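Local coordinates for protein NAD dependent epimerase/dehydratase family (uncultured archaeon MedDCM-OCT-S05-C57, PDB 5Y1F) that binds NAD+ in a Rossmann-type domain and, as a monomeric L-threonine dehydrogenase, probably oxidises the hydroxyl-bearing side-chain carbon of its substrate, at residues 30-35 against 229-233; 186-190 against 319-325; 199-204 against 214-218. One frame throughout, in Å; residues are numbered along the deposited sequence.

Contact 1 of 3, residues 30-35 against 229-233. With NAD (nicotinamide-adenine-dinucleotide), chain B.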
loop_
_atom_site.group_PDB
_atom_site.type_symbol
_atom_site.label_atom_id
_atom_site.label_comp_id
_atom_site.label_asym_id
_atom_site.label_seq_id
_atom_site.Cartn_x
_atom_site.Cartn_y
_atom_site.Cartn_z
ATOM N N GLN A 30 0.968 -6.014 5.077
ATOM C CA GLN A 30 -0.011 -6.506 4.127
ATOM C C GLN A 30 0.550 -6.613 2.735
ATOM O O GLN A 30 0.402 -7.628 2.043
ATOM C CB GLN A 30 -1.265 -5.627 4.162
ATOM C CG GLN A 30 -2.450 -6.299 3.441
ATOM C CD GLN A 30 -3.583 -5.359 3.068
ATOM O OE1 GLN A 30 -3.547 -4.169 3.370
ATOM N NE2 GLN A 30 -4.578 -5.861 2.434
ATOM N N ILE A 31 1.195 -5.556 2.295
ATOM C CA ILE A 31 1.792 -5.568 0.947
ATOM C C ILE A 31 3.034 -6.431 0.924
ATOM O O ILE A 31 3.254 -7.243 0.026
ATOM C CB ILE A 31 2.083 -4.148 0.445
ATOM C CG1 ILE A 31 0.806 -3.330 0.368
ATOM C CG2 ILE A 31 2.809 -4.185 -0.884
ATOM C CD1 ILE A 31 1.010 -1.894 -0.120
ATOM N N GLY A 32 3.925 -6.226 1.878
ATOM C CA GLY A 32 5.234 -6.850 1.906
ATOM C C GLY A 32 5.155 -8.353 1.913
ATOM O O GLY A 32 5.966 -9.012 1.249
ATOM N N THR A 33 4.168 -8.923 2.600
ATOM C CA THR A 33 3.947 -10.371 2.616
ATOM C C THR A 33 3.891 -10.929 1.198
ATOM O O THR A 33 4.445 -12.008 0.899
ATOM C CB THR A 33 2.657 -10.695 3.430
ATOM O OG1 THR A 33 2.906 -10.410 4.825
ATOM C CG2 THR A 33 2.244 -12.183 3.275
ATOM N N GLU A 34 3.258 -10.201 0.307
ATOM C CA GLU A 34 3.081 -10.637 -1.062
ATOM C C GLU A 34 4.140 -10.095 -1.995
ATOM O O GLU A 34 4.524 -10.786 -2.961
ATOM C CB GLU A 34 1.681 -10.309 -1.528
ATOM C CG GLU A 34 0.675 -10.956 -0.532
ATOM C CD GLU A 34 -0.680 -11.237 -1.078
ATOM O OE1 GLU A 34 -1.656 -10.984 -0.370
ATOM O OE2 GLU A 34 -0.765 -11.808 -2.181
ATOM N N LEU A 35 4.641 -8.886 -1.745
ATOM C CA LEU A 35 5.658 -8.329 -2.594
ATOM C C LEU A 35 6.984 -9.067 -2.504
ATOM O O LEU A 35 7.632 -9.298 -3.532
ATOM C CB LEU A 35 5.930 -6.874 -2.250
ATOM C CG LEU A 35 6.911 -6.161 -3.174
ATOM C CD1 LEU A 35 6.412 -6.037 -4.576
ATOM C CD2 LEU A 35 7.229 -4.782 -2.609
ATOM N N MET A 229 -5.016 -7.212 -4.118
ATOM C CA MET A 229 -3.568 -7.184 -3.973
ATOM C C MET A 229 -2.820 -7.625 -5.208
ATOM O O MET A 229 -1.778 -7.032 -5.494
ATOM C CB MET A 229 -3.166 -7.974 -2.735
ATOM C CG MET A 229 -1.723 -7.846 -2.335
ATOM S SD MET A 229 -1.223 -6.167 -1.877
ATOM C CE MET A 229 -1.993 -6.024 -0.286
ATOM N N ASP A 230 -3.284 -8.654 -5.922
ATOM C CA ASP A 230 -2.470 -9.094 -7.088
ATOM C C ASP A 230 -2.290 -7.951 -8.076
ATOM O O ASP A 230 -1.227 -7.792 -8.676
ATOM C CB ASP A 230 -3.126 -10.259 -7.838
ATOM C CG ASP A 230 -3.160 -11.555 -7.078
ATOM O OD1 ASP A 230 -2.979 -11.562 -5.867
ATOM O OD2 ASP A 230 -3.413 -12.585 -7.735
ATOM N N ASP A 231 -3.348 -7.145 -8.257
ATOM C CA ASP A 231 -3.232 -5.970 -9.111
ATOM C C ASP A 231 -2.232 -4.943 -8.560
ATOM O O ASP A 231 -1.460 -4.359 -9.322
ATOM C CB ASP A 231 -4.619 -5.333 -9.307
ATOM C CG ASP A 231 -5.425 -5.947 -10.399
ATOM O OD1 ASP A 231 -6.671 -5.797 -10.366
ATOM O OD2 ASP A 231 -4.854 -6.539 -11.356
ATOM N N ALA A 232 -2.305 -4.651 -7.244
ATOM C CA ALA A 232 -1.411 -3.688 -6.693
ATOM C C ALA A 232 0.061 -4.108 -6.810
ATOM O O ALA A 232 0.931 -3.278 -7.059
ATOM C CB ALA A 232 -1.784 -3.369 -5.265
ATOM N N ILE A 233 0.323 -5.382 -6.584
ATOM C CA ILE A 233 1.705 -5.905 -6.695
ATOM C C ILE A 233 2.194 -5.846 -8.133
ATOM O O ILE A 233 3.318 -5.361 -8.425
ATOM C CB ILE A 233 1.765 -7.330 -6.162
ATOM C CG1 ILE A 233 1.411 -7.359 -4.675
ATOM C CG2 ILE A 233 3.141 -7.975 -6.476
ATOM C CD1 ILE A 233 2.390 -6.738 -3.736
HETATM P PA NAD B . 1.352 -2.520 7.086
HETATM O O1A NAD B . 0.652 -3.873 6.862
HETATM O O2A NAD B . 1.018 -1.761 8.388
HETATM O O5B NAD B . 2.945 -2.819 6.997
HETATM C C5B NAD B . 3.866 -1.841 7.433
HETATM C C4B NAD B . 5.010 -2.541 8.104
HETATM O O4B NAD B . 5.825 -1.455 8.577
HETATM C C3B NAD B . 4.606 -3.366 9.315
HETATM O O3B NAD B . 5.032 -4.694 9.114
HETATM C C2B NAD B . 5.330 -2.681 10.484
HETATM O O2B NAD B . 5.896 -3.563 11.470
HETATM C C1B NAD B . 6.419 -1.899 9.777
HETATM N N9A NAD B . 6.859 -0.756 10.601
HETATM C C8A NAD B . 6.089 0.042 11.367
HETATM N N7A NAD B . 6.839 0.907 12.048
HETATM C C5A NAD B . 8.100 0.611 11.734
HETATM C C6A NAD B . 9.410 1.142 12.134
HETATM N N6A NAD B . 9.511 2.161 13.021
HETATM N N1A NAD B . 10.494 0.619 11.570
HETATM C C2A NAD B . 10.406 -0.404 10.738
HETATM N N3A NAD B . 9.259 -0.933 10.313
HETATM C C4A NAD B . 8.114 -0.459 10.785
HETATM O O3 NAD B . 1.131 -1.509 5.865
HETATM P PN NAD B . 0.795 -1.897 4.335
HETATM O O1N NAD B . 1.576 -3.150 3.915
HETATM O O2N NAD B . -0.709 -1.949 4.155
HETATM O O5D NAD B . 1.386 -0.593 3.581
HETATM C C5D NAD B . 2.688 -0.605 3.086
HETATM C C4D NAD B . 2.874 0.748 2.386
HETATM O O4D NAD B . 1.812 0.940 1.413
HETATM C C3D NAD B . 2.835 1.926 3.334
HETATM O O3D NAD B . 3.652 2.992 2.780
HETATM C C2D NAD B . 1.374 2.400 3.217
HETATM O O2D NAD B . 1.256 3.805 3.554
HETATM C C1D NAD B . 1.108 2.129 1.725
HETATM N N1N NAD B . -0.334 1.981 1.438
HETATM C C2N NAD B . -1.049 0.866 1.780
HETATM C C3N NAD B . -2.393 0.776 1.501
HETATM C C7N NAD B . -3.229 -0.460 1.819
HETATM O O7N NAD B . -4.409 -0.430 1.592
HETATM N N7N NAD B . -2.651 -1.538 2.286
HETATM C C4N NAD B . -3.024 1.830 0.861
HETATM C C5N NAD B . -2.305 2.975 0.560
HETATM C C6N NAD B . -0.956 3.021 0.857
HETATM O O HOH W 1 -1.004 -10.444 -4.499
HETATM O O HOH W 2 -3.007 -13.055 -3.423
#
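Met229 lays its thioether across the first turn of helix 30-43. Its chain bends twice past CG, which carries CE in beside the backbone and side chain of Gln30: CE lies 3.7 Å from Gln30 O, and the same methyl meets CG1 of Ile31 at 3.9 Å, the two side chains crossing at about a right angle. One turn further along helix 229-241, Ile233 meets the opposing helix with CD1. That methyl sits against CB of Leu35 at 3.8 Å and against CG2 of Ile31, whose branch slides past it in the opposite direction. The axes of the segments 30-35 and 229-233 cross at -73°, 10.3 Å apart at their closest. Helix 30-43 is the dinucleotide-binding helix of the Rossmann fold, and its N-terminal turn holds the NAD pyrophosphate: Gln30 N gives a bond of 2.8 Å to NAD O1A, and Ile31 N a nearly straight one, 175°, to O1N. The extended side chain of Gln30 then reaches the nicotinamide, OE1 accepting from NAD N7N at 3.0 Å, while NE2 bonds to Leu186 O and Ser188 OG. Ile31 turns its other end to the cofactor, with CD1 3.3 Å from NAD O4D. At the partly exposed margin the chemistry changes. The Glu34 carboxylate lies over CG of Met229, and its OE2 comes within 4.3 Å of Asp230 OD1. Two waters sit between these oxygens, each within hydrogen-bonding distance of both, and may ease the repulsion between the like charges.

Contact 2 of 3, residues 186-190 against 319-325. With NAD (nicotinamide-adenine-dinucleotide), chain B.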
loop_
_atom_site.group_PDB
_atom_site.type_symbol
_atom_site.label_atom_id
_atom_site.label_comp_id
_atom_site.label_asym_id
_atom_site.label_seq_id
_atom_site.Cartn_x
_atom_site.Cartn_y
_atom_site.Cartn_z
ATOM N N LEU A 186 -6.389 -1.661 -0.283
ATOM C CA LEU A 186 -5.922 -2.934 -0.840
ATOM C C LEU A 186 -6.557 -4.083 -0.091
ATOM O O LEU A 186 -6.622 -4.100 1.138
ATOM C CB LEU A 186 -4.408 -3.043 -0.844
ATOM C CG LEU A 186 -3.682 -1.940 -1.587
ATOM C CD1 LEU A 186 -2.191 -2.166 -1.580
ATOM C CD2 LEU A 186 -4.183 -1.756 -2.985
ATOM N N ILE A 187 -6.966 -5.110 -0.847
ATOM C CA ILE A 187 -7.668 -6.262 -0.287
ATOM C C ILE A 187 -6.859 -7.513 -0.570
ATOM O O ILE A 187 -6.382 -7.718 -1.682
ATOM C CB ILE A 187 -9.058 -6.386 -0.937
ATOM C CG1 ILE A 187 -9.913 -5.161 -0.559
ATOM C CG2 ILE A 187 -9.759 -7.657 -0.553
ATOM C CD1 ILE A 187 -11.160 -4.955 -1.407
ATOM N N SER A 188 -6.639 -8.320 0.462
ATOM C CA SER A 188 -5.864 -9.537 0.350
ATOM C C SER A 188 -6.344 -10.504 1.420
ATOM O O SER A 188 -6.955 -10.077 2.404
ATOM C CB SER A 188 -4.376 -9.244 0.549
ATOM O OG SER A 188 -4.141 -8.811 1.886
ATOM N N TRP A 189 -5.985 -11.776 1.228
ATOM C CA TRP A 189 -6.277 -12.832 2.230
ATOM C C TRP A 189 -5.050 -13.368 2.887
ATOM O O TRP A 189 -5.181 -14.007 3.938
ATOM C CB TRP A 189 -7.101 -13.943 1.631
ATOM C CG TRP A 189 -6.441 -14.615 0.452
ATOM C CD1 TRP A 189 -6.540 -14.286 -0.839
ATOM C CD2 TRP A 189 -5.492 -15.675 0.532
ATOM N NE1 TRP A 189 -5.723 -15.075 -1.599
ATOM C CE2 TRP A 189 -5.032 -15.913 -0.765
ATOM C CE3 TRP A 189 -4.970 -16.422 1.592
ATOM C CZ2 TRP A 189 -4.108 -16.946 -1.063
ATOM C CZ3 TRP A 189 -4.028 -17.416 1.311
ATOM C CH2 TRP A 189 -3.609 -17.652 -0.010
ATOM N N LYS A 190 -3.869 -13.151 2.369
ATOM C CA LYS A 190 -2.661 -13.762 2.960
ATOM C C LYS A 190 -2.201 -13.156 4.261
ATOM O O LYS A 190 -1.449 -13.772 5.004
ATOM C CB LYS A 190 -1.491 -13.726 2.012
ATOM C CG LYS A 190 -1.601 -14.726 0.885
ATOM C CD LYS A 190 -0.299 -14.774 0.108
ATOM C CE LYS A 190 -0.296 -15.949 -0.835
ATOM N NZ LYS A 190 0.960 -15.940 -1.640
ATOM N N MET A 319 -10.738 -14.560 -2.873
ATOM C CA MET A 319 -10.807 -14.383 -1.435
ATOM C C MET A 319 -11.563 -15.544 -0.791
ATOM O O MET A 319 -11.118 -16.149 0.218
ATOM C CB MET A 319 -11.515 -13.071 -1.093
ATOM C CG MET A 319 -10.747 -11.821 -1.425
ATOM S SD MET A 319 -9.249 -11.582 -0.459
ATOM C CE MET A 319 -9.955 -11.142 1.098
ATOM N N ILE A 320 -12.772 -15.793 -1.286
ATOM C CA ILE A 320 -13.610 -16.787 -0.639
ATOM C C ILE A 320 -13.011 -18.191 -0.751
ATOM O O ILE A 320 -13.007 -18.953 0.247
ATOM C CB ILE A 320 -15.064 -16.746 -1.165
ATOM C CG1 ILE A 320 -15.709 -15.433 -0.722
ATOM C CG2 ILE A 320 -15.850 -17.985 -0.680
ATOM C CD1 ILE A 320 -17.094 -15.218 -1.251
ATOM N N THR A 321 -12.470 -18.541 -1.905
ATOM C CA THR A 321 -11.877 -19.872 -2.069
ATOM C C THR A 321 -10.754 -20.091 -1.048
ATOM O O THR A 321 -10.729 -21.103 -0.329
ATOM C CB THR A 321 -11.417 -20.103 -3.485
ATOM O OG1 THR A 321 -12.537 -19.953 -4.381
ATOM C CG2 THR A 321 -10.804 -21.488 -3.621
ATOM N N ASN A 322 -9.821 -19.148 -0.949
ATOM C CA ASN A 322 -8.686 -19.297 -0.059
ATOM C C ASN A 322 -9.111 -19.252 1.391
ATOM O O ASN A 322 -8.625 -20.027 2.235
ATOM C CB ASN A 322 -7.620 -18.254 -0.374
ATOM C CG ASN A 322 -6.803 -18.654 -1.577
ATOM O OD1 ASN A 322 -5.999 -19.583 -1.464
ATOM N ND2 ASN A 322 -7.045 -18.077 -2.736
ATOM N N LEU A 323 -10.044 -18.372 1.736
ATOM C CA LEU A 323 -10.504 -18.291 3.105
ATOM C C LEU A 323 -11.278 -19.518 3.547
ATOM O O LEU A 323 -11.106 -19.972 4.686
ATOM C CB LEU A 323 -11.294 -17.000 3.356
ATOM C CG LEU A 323 -10.473 -15.725 3.347
ATOM C CD1 LEU A 323 -11.391 -14.528 3.266
ATOM C CD2 LEU A 323 -9.577 -15.597 4.573
ATOM N N ARG A 324 -12.021 -20.101 2.636
ATOM C CA ARG A 324 -12.714 -21.334 2.978
ATOM C C ARG A 324 -11.657 -22.416 3.250
ATOM O O ARG A 324 -11.828 -23.247 4.156
ATOM C CB ARG A 324 -13.652 -21.762 1.867
ATOM C CG ARG A 324 -14.997 -21.037 1.827
ATOM C CD ARG A 324 -16.001 -21.695 0.899
ATOM N NE ARG A 324 -15.495 -21.926 -0.446
ATOM C CZ ARG A 324 -16.242 -21.911 -1.551
ATOM N NH1 ARG A 324 -17.547 -21.667 -1.488
ATOM N NH2 ARG A 324 -15.668 -22.098 -2.736
ATOM N N ARG A 325 -10.614 -22.478 2.445
ATOM C CA ARG A 325 -9.572 -23.483 2.616
ATOM C C ARG A 325 -8.963 -23.316 3.986
ATOM O O ARG A 325 -8.777 -24.292 4.721
ATOM C CB ARG A 325 -8.539 -23.344 1.518
ATOM C CG ARG A 325 -7.349 -24.253 1.736
ATOM C CD ARG A 325 -6.419 -24.217 0.545
ATOM N NE ARG A 325 -5.886 -22.877 0.256
ATOM C CZ ARG A 325 -5.073 -22.235 1.041
ATOM N NH1 ARG A 325 -4.486 -22.808 2.063
ATOM N NH2 ARG A 325 -4.718 -20.989 0.752
HETATM P PA NAD B . 1.352 -2.520 7.086
HETATM O O1A NAD B . 0.652 -3.873 6.862
HETATM O O2A NAD B . 1.018 -1.761 8.388
HETATM O O5B NAD B . 2.945 -2.819 6.997
HETATM C C5B NAD B . 3.866 -1.841 7.433
HETATM C C4B NAD B . 5.010 -2.541 8.104
HETATM O O4B NAD B . 5.825 -1.455 8.577
HETATM C C3B NAD B . 4.606 -3.366 9.315
HETATM O O3B NAD B . 5.032 -4.694 9.114
HETATM C C2B NAD B . 5.330 -2.681 10.484
HETATM O O2B NAD B . 5.896 -3.563 11.470
HETATM C C1B NAD B . 6.419 -1.899 9.777
HETATM N N9A NAD B . 6.859 -0.756 10.601
HETATM C C8A NAD B . 6.089 0.042 11.367
HETATM N N7A NAD B . 6.839 0.907 12.048
HETATM C C5A NAD B . 8.100 0.611 11.734
HETATM C C6A NAD B . 9.410 1.142 12.134
HETATM N N6A NAD B . 9.511 2.161 13.021
HETATM N N1A NAD B . 10.494 0.619 11.570
HETATM C C2A NAD B . 10.406 -0.404 10.738
HETATM N N3A NAD B . 9.259 -0.933 10.313
HETATM C C4A NAD B . 8.114 -0.459 10.785
HETATM O O3 NAD B . 1.131 -1.509 5.865
HETATM P PN NAD B . 0.795 -1.897 4.335
HETATM O O1N NAD B . 1.576 -3.150 3.915
HETATM O O2N NAD B . -0.709 -1.949 4.155
HETATM O O5D NAD B . 1.386 -0.593 3.581
HETATM C C5D NAD B . 2.688 -0.605 3.086
HETATM C C4D NAD B . 2.874 0.748 2.386
HETATM O O4D NAD B . 1.812 0.940 1.413
HETATM C C3D NAD B . 2.835 1.926 3.334
HETATM O O3D NAD B . 3.652 2.992 2.780
HETATM C C2D NAD B . 1.374 2.400 3.217
HETATM O O2D NAD B . 1.256 3.805 3.554
HETATM C C1D NAD B . 1.108 2.129 1.725
HETATM N N1N NAD B . -0.334 1.981 1.438
HETATM C C2N NAD B . -1.049 0.866 1.780
HETATM C C3N NAD B . -2.393 0.776 1.501
HETATM C C7N NAD B . -3.229 -0.460 1.819
HETATM O O7N NAD B . -4.409 -0.430 1.592
HETATM N N7N NAD B . -2.651 -1.538 2.286
HETATM C C4N NAD B . -3.024 1.830 0.861
HETATM C C5N NAD B . -2.305 2.975 0.560
HETATM C C6N NAD B . -0.956 3.021 0.857
#
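Trp189 holds CG between its own backbone N and carbonyl carbon (chi1 59°), with the ring turned about perpendicular beyond it, and this swings the indole out against helix 312-326. On the helix, CG of Asn322 anti to the carbonyl carbon puts the amide over the indole, and its rotation about CB-CG lays it flat, the planes 7° apart. CB of Asn322 sits 3.5 Å from the centroid of the six-membered ring, a CH-pi contact over the face, and CG stacks on CZ2 at 3.2 Å. The aliphatic part of Lys190 covers the opposite face toward its rim. Arg325 fixes the rotation of the amide: its NH2 donates to Asn322 OD1 at 2.9 Å in a nearly straight bond, in the carbonyl plane and on a lone pair, while Asn322 ND2 gives its hydrogen bond to Glu318 O one turn back. The guanidinium is steeply inclined to the indole, 74° between planes, and meets CH2 of Trp189 with its edge. Met319 comes to the indole from another side. Bent at chi2 and chi3, it brings SD level with the ring plane, 4.9 Å from the centroid of the five-membered ring, and sends CE to Ser188 O at 3.4 Å and on to CG2 of Ile187. Leu323 backs CB of Trp189. The inner end of 186-190 belongs to the cofactor site, where Leu186 N bonds to NAD O7N. The outer end, with its Met-aromatic contact and amide-on-indole stack, joins the loop leaving strand 178-187 of the Rossmann-type sheet to the C-terminal helix.

Contact 3 of 3, residues 199-204 against 214-218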
loop_
_atom_site.group_PDB
_atom_site.type_symbol
_atom_site.label_atom_id
_atom_site.label_comp_id
_atom_site.label_asym_id
_atom_site.label_seq_id
_atom_site.Cartn_x
_atom_site.Cartn_y
_atom_site.Cartn_z
ATOM N N ASP A 199 -9.757 -1.514 5.869
ATOM C CA ASP A 199 -9.741 -2.924 6.215
ATOM C C ASP A 199 -11.097 -3.497 6.415
ATOM O O ASP A 199 -11.231 -4.720 6.547
ATOM C CB ASP A 199 -8.875 -3.179 7.414
ATOM C CG ASP A 199 -7.483 -3.615 7.014
ATOM O OD1 ASP A 199 -7.294 -4.083 5.847
ATOM O OD2 ASP A 199 -6.590 -3.621 7.889
ATOM N N TYR A 200 -12.158 -2.698 6.388
ATOM C CA TYR A 200 -13.487 -3.266 6.500
ATOM C C TYR A 200 -13.765 -4.217 5.347
ATOM O O TYR A 200 -14.560 -5.148 5.500
ATOM C CB TYR A 200 -14.596 -2.174 6.576
ATOM C CG TYR A 200 -14.676 -1.241 5.384
ATOM C CD1 TYR A 200 -13.966 -0.051 5.392
ATOM C CD2 TYR A 200 -15.445 -1.517 4.250
ATOM C CE1 TYR A 200 -14.019 0.811 4.321
ATOM C CE2 TYR A 200 -15.476 -0.678 3.160
ATOM C CZ TYR A 200 -14.767 0.517 3.200
ATOM O OH TYR A 200 -14.792 1.405 2.148
ATOM N N ALA A 201 -13.167 -3.987 4.190
ATOM C CA ALA A 201 -13.415 -4.867 3.062
ATOM C C ALA A 201 -12.746 -6.235 3.317
ATOM O O ALA A 201 -13.429 -7.310 3.290
ATOM C CB ALA A 201 -12.989 -4.219 1.754
ATOM N N VAL A 202 -11.522 -6.240 3.803
ATOM C CA VAL A 202 -10.859 -7.470 4.126
ATOM C C VAL A 202 -11.596 -8.194 5.241
ATOM O O VAL A 202 -11.855 -9.402 5.146
ATOM C CB VAL A 202 -9.375 -7.245 4.459
ATOM C CG1 VAL A 202 -8.715 -8.494 4.958
ATOM C CG2 VAL A 202 -8.629 -6.757 3.234
ATOM N N GLU A 203 -11.886 -7.481 6.315
ATOM C CA GLU A 203 -12.569 -8.101 7.465
ATOM C C GLU A 203 -13.898 -8.688 7.104
ATOM O O GLU A 203 -14.286 -9.764 7.605
ATOM C CB GLU A 203 -12.747 -7.103 8.598
ATOM C CG GLU A 203 -11.472 -6.604 9.227
ATOM C CD GLU A 203 -11.673 -5.573 10.334
ATOM O OE1 GLU A 203 -10.635 -5.145 10.890
ATOM O OE2 GLU A 203 -12.841 -5.201 10.594
ATOM N N MET A 204 -14.603 -8.081 6.178
ATOM C CA MET A 204 -15.923 -8.552 5.811
ATOM C C MET A 204 -15.723 -9.947 5.210
ATOM O O MET A 204 -16.517 -10.868 5.491
ATOM C CB MET A 204 -16.592 -7.607 4.800
ATOM C CG MET A 204 -18.031 -7.896 4.654
ATOM S SD MET A 204 -18.861 -6.843 3.432
ATOM C CE MET A 204 -19.011 -5.313 4.371
ATOM N N TYR A 214 -20.551 -10.256 10.464
ATOM C CA TYR A 214 -19.550 -9.208 10.487
ATOM C C TYR A 214 -20.184 -7.949 11.051
ATOM O O TYR A 214 -21.320 -7.633 10.704
ATOM C CB TYR A 214 -19.016 -8.914 9.089
ATOM C CG TYR A 214 -17.951 -7.854 9.066
ATOM C CD1 TYR A 214 -18.054 -6.735 8.196
ATOM C CD2 TYR A 214 -16.847 -7.915 9.907
ATOM C CE1 TYR A 214 -17.104 -5.755 8.209
ATOM C CE2 TYR A 214 -15.911 -6.888 9.924
ATOM C CZ TYR A 214 -16.083 -5.822 9.079
ATOM O OH TYR A 214 -15.174 -4.753 9.103
ATOM N N GLU A 215 -19.431 -7.241 11.881
ATOM C CA GLU A 215 -19.791 -5.894 12.331
ATOM C C GLU A 215 -18.846 -4.905 11.649
ATOM O O GLU A 215 -17.662 -4.873 11.944
ATOM C CB GLU A 215 -19.641 -5.767 13.851
ATOM C CG GLU A 215 -20.575 -6.641 14.659
ATOM C CD GLU A 215 -21.129 -5.912 15.884
ATOM O OE1 GLU A 215 -22.358 -5.985 16.096
ATOM O OE2 GLU A 215 -20.361 -5.160 16.538
ATOM N N CYS A 216 -19.398 -4.202 10.682
ATOM C CA CYS A 216 -18.656 -3.295 9.825
ATOM C C CYS A 216 -18.453 -1.982 10.560
ATOM O O CYS A 216 -19.436 -1.425 11.113
ATOM C CB CYS A 216 -19.406 -3.120 8.523
ATOM S SG CYS A 216 -18.491 -2.189 7.301
ATOM N N PHE A 217 -17.255 -1.435 10.562
ATOM C CA PHE A 217 -16.915 -0.193 11.290
ATOM C C PHE A 217 -17.087 1.081 10.464
ATOM O O PHE A 217 -16.720 2.147 10.945
ATOM C CB PHE A 217 -15.496 -0.298 11.903
ATOM C CG PHE A 217 -14.404 -0.493 10.888
ATOM C CD1 PHE A 217 -13.939 0.562 10.179
ATOM C CD2 PHE A 217 -13.806 -1.735 10.700
ATOM C CE1 PHE A 217 -12.872 0.436 9.289
ATOM C CE2 PHE A 217 -12.709 -1.852 9.873
ATOM C CZ PHE A 217 -12.273 -0.791 9.119
ATOM N N VAL A 218 -17.628 0.968 9.264
ATOM C CA VAL A 218 -18.069 2.107 8.488
ATOM C C VAL A 218 -19.540 1.865 8.137
ATOM O O VAL A 218 -20.033 0.733 8.150
ATOM C CB VAL A 218 -17.207 2.340 7.227
ATOM C CG1 VAL A 218 -15.769 2.660 7.576
ATOM C CG2 VAL A 218 -17.284 1.196 6.241
HETATM O O HOH W 3 -14.658 -4.922 12.539
#
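This contact belongs to a helix-turn-strand unit of the smaller, C-terminal lobe, the part that in relatives of this family carries substrate-binding elements: helix 199-211 runs back along strand 213-216, which pairs in parallel with strand 276-279. The two short segments are nearly antiparallel, at 171°, with axes 8.9 Å apart. Tyr214 lies against the helix with a ring face, over which Met204 CA stands 3.8 Å from the centroid, offset toward the rim; the backbone of Cys216 covers the other face. From the edge of this ring OH donates at 2.8 Å to OE2 of the extended Glu203 side chain, approaching the carboxylate on its anti side and 25° out of its plane. A phenylalanine in place of Tyr214 would probably leave Glu203 OE2 without its hydroxyl donor and the carboxylate freer to turn. CG2 of Val218 drops onto the centre of one face of the Tyr200 ring, 3.6 Å from the centroid. The edge of Tyr200 is directed toward the face of Phe217 in an offset edge-to-face pair with planes at 84°, and CB of Tyr200 rests over that same Phe217 ring. Arg284 makes a cation-pi contact with Phe217 from outside the two segments. Cys216 SG packs against CB of Tyr200 and lies oblique to its ring. At the partly exposed side a water donates to Glu203 OE2, 2.7 Å away, and also to Glu215 O.

Contacts 1 and 2 share the cofactor site and meet directly: Met229 N bonds to Ile187 O, and the methyls of Ile31 and Leu186 pack together. Contact 1 lies closest to the centre of the chain, a helix pair joined by aliphatic and thioether packing. Contact 2 starts at the same NAD but runs outward to a partly buried outer end, where an amide, held by an arginine of its own helix, stacks on an indole. Contact 3, although about 18 Å from the chain centre, is buried and mainly aromatic, with one hydroxyl-carboxylate bond. Helix 199-211 connects it to contact 2 through Ala201 and Val202, which pack on Ile187.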